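Local structure of aspartate semialdehyde dehydrogenase (Francisella tularensis subsp. tularensis, 4WOJ) at residues B[152-156]-B[157-161]. The protein probably catalyses the NADPH-dependent reductive dephosphorylation of L-aspartyl-4-phosphate to L-aspartate-semialdehyde, an early step towards lysine, methionine and threonine. Numbering follows the deposited sequence.
Sequences GLLKE and DLVEW
With CG2 of Val159 beside its own backbone N and CG1 opposite that nitrogen (chi1 174°), the valine reaches back to the helix 151-154 through CG2, which lies 3.8 Å from CB of Leu153 and 3.9 Å from CD2 of Leu154. The two leucines thus meet one methyl group with different parts, Leu153 with the root of its side chain and Leu154 with a branch end. Helices commonly end in a residue of positive phi and a pair of backbone bonds, as here. The chain reverses through a Schellman motif, with Asp157 as its C-prime residue (phi 45°), and this sets Val159 against the helix. Leu158 N donates to Leu153 O over 3.0 Å in a nearly straight bond (167°), whereas Asp157 N approaches Leu154 O from well above the carbonyl plane, at 2.8 Å, closing a type I turn. Beyond this pair, Leu158 and Glu156 run side by side in the same direction: CG of Leu158 sits 3.7 Å from CB of Glu156, and the leucine CD1 lies 3.6 Å from the glutamate OE1, which also has a long, weak ion pair with Lys296. Lys296 and Ile297 of helix 290-298 touch Leu153, and Lys296 also meets Leu158, while Val159 rests on Val282 of the neighbouring antiparallel strand. The carboxylate of Asp157 forms a salt bridge through OD1 with Arg285, whose backbone is hydrogen-bonded to Leu158. Two carbonyls at the helix end thus find N-H donors without a further helical turn, and Arg285, just beyond strand 275-284, ties the turn to the dimerisation domain's sheet.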
loop_
_atom_site.group_PDB
_atom_site.type_symbol
_atom_site.label_atom_id
_atom_site.label_comp_id
_atom_site.label_asym_id
_atom_site.label_seq_id
_atom_site.Cartn_x
_atom_site.Cartn_y
_atom_site.Cartn_z
ATOM N N GLY B 152 21.598 -4.158 -8.727
ATOM C CA GLY B 152 22.977 -3.739 -8.584
ATOM C C GLY B 152 23.556 -4.163 -7.253
ATOM O O GLY B 152 24.745 -4.245 -7.117
ATOM N N LEU B 153 22.697 -4.404 -6.280
ATOM C CA LEU B 153 23.082 -5.036 -5.024
ATOM C C LEU B 153 23.104 -6.584 -5.133
ATOM O O LEU B 153 23.969 -7.254 -4.547
ATOM C CB LEU B 153 22.146 -4.555 -3.914
ATOM C CG LEU B 153 22.183 -3.041 -3.635
ATOM C CD1 LEU B 153 21.009 -2.604 -2.787
ATOM C CD2 LEU B 153 23.458 -2.635 -2.927
ATOM N N LEU B 154 22.191 -7.152 -5.915
ATOM C CA LEU B 154 22.088 -8.612 -5.998
ATOM C C LEU B 154 23.257 -9.215 -6.764
ATOM O O LEU B 154 23.814 -10.238 -6.367
ATOM C CB LEU B 154 20.793 -9.037 -6.638
ATOM C CG LEU B 154 19.551 -8.552 -5.902
ATOM C CD1 LEU B 154 18.369 -8.469 -6.848
ATOM C CD2 LEU B 154 19.236 -9.451 -4.730
ATOM N N LYS B 155 23.656 -8.550 -7.838
ATOM C CA LYS B 155 24.800 -8.977 -8.633
ATOM C C LYS B 155 26.063 -9.067 -7.775
ATOM O O LYS B 155 26.861 -9.955 -7.945
ATOM C CB LYS B 155 25.063 -7.979 -9.745
ATOM C CG LYS B 155 24.022 -7.931 -10.842
ATOM C CD LYS B 155 24.269 -6.688 -11.698
ATOM C CE LYS B 155 23.496 -6.733 -13.005
ATOM N NZ LYS B 155 24.110 -5.799 -13.998
ATOM N N GLU B 156 26.258 -8.114 -6.885
ATOM C CA GLU B 156 27.407 -8.167 -5.981
ATOM C C GLU B 156 27.181 -9.070 -4.775
ATOM O O GLU B 156 27.956 -9.043 -3.855
ATOM C CB GLU B 156 27.762 -6.781 -5.507
ATOM C CG GLU B 156 28.090 -5.857 -6.665
ATOM C CD GLU B 156 28.942 -4.716 -6.235
ATOM O OE1 GLU B 156 29.626 -4.820 -5.182
ATOM O OE2 GLU B 156 28.911 -3.729 -6.961
ATOM N N ASP B 157 26.125 -9.870 -4.799
ATOM C CA ASP B 157 25.747 -10.695 -3.674
ATOM C C ASP B 157 25.808 -9.942 -2.350
ATOM O O ASP B 157 26.302 -10.480 -1.343
ATOM C CB ASP B 157 26.626 -11.944 -3.603
ATOM C CG ASP B 157 26.005 -13.033 -2.756
ATOM O OD1 ASP B 157 24.748 -13.053 -2.604
ATOM O OD2 ASP B 157 26.772 -13.878 -2.234
ATOM N N LEU B 158 25.299 -8.708 -2.336
ATOM C CA LEU B 158 25.325 -7.880 -1.116
ATOM C C LEU B 158 24.073 -7.968 -0.236
ATOM O O LEU B 158 24.062 -7.474 0.883
ATOM C CB LEU B 158 25.633 -6.428 -1.485
ATOM C CG LEU B 158 27.088 -6.213 -1.940
ATOM C CD1 LEU B 158 27.319 -4.793 -2.374
ATOM C CD2 LEU B 158 28.092 -6.552 -0.839
ATOM N N VAL B 159 23.041 -8.660 -0.709
ATOM C CA VAL B 159 21.760 -8.669 -0.006
ATOM C C VAL B 159 21.633 -9.953 0.801
ATOM O O VAL B 159 21.696 -11.046 0.218
ATOM C CB VAL B 159 20.593 -8.598 -1.010
ATOM C CG1 VAL B 159 19.265 -8.761 -0.303
ATOM C CG2 VAL B 159 20.656 -7.311 -1.800
ATOM N N GLU B 160 21.410 -9.792 2.113
ATOM C CA GLU B 160 21.243 -10.895 3.077
ATOM C C GLU B 160 19.778 -11.330 3.131
ATOM O O GLU B 160 19.502 -12.515 3.098
ATOM C CB GLU B 160 21.697 -10.483 4.486
ATOM C CG GLU B 160 21.909 -11.665 5.440
ATOM C CD GLU B 160 22.560 -11.279 6.765
ATOM O OE1 GLU B 160 23.661 -10.684 6.783
ATOM O OE2 GLU B 160 21.976 -11.581 7.820
ATOM N N TRP B 161 18.859 -10.358 3.259
ATOM C CA TRP B 161 17.421 -10.576 3.010
ATOM C C TRP B 161 16.632 -9.331 2.596
ATOM O O TRP B 161 17.116 -8.234 2.710
ATOM C CB TRP B 161 16.714 -11.261 4.171
ATOM C CG TRP B 161 16.763 -10.620 5.516
ATOM C CD1 TRP B 161 17.394 -11.139 6.618
ATOM C CD2 TRP B 161 16.087 -9.422 5.964
ATOM N NE1 TRP B 161 17.179 -10.341 7.689
ATOM C CE2 TRP B 161 16.388 -9.278 7.333
ATOM C CE3 TRP B 161 15.284 -8.452 5.340
ATOM C CZ2 TRP B 161 15.929 -8.209 8.100
ATOM C CZ3 TRP B 161 14.819 -7.377 6.098
ATOM C CH2 TRP B 161 15.144 -7.264 7.466
HETATM O O HOH W 1 22.576 -11.539 -4.743
#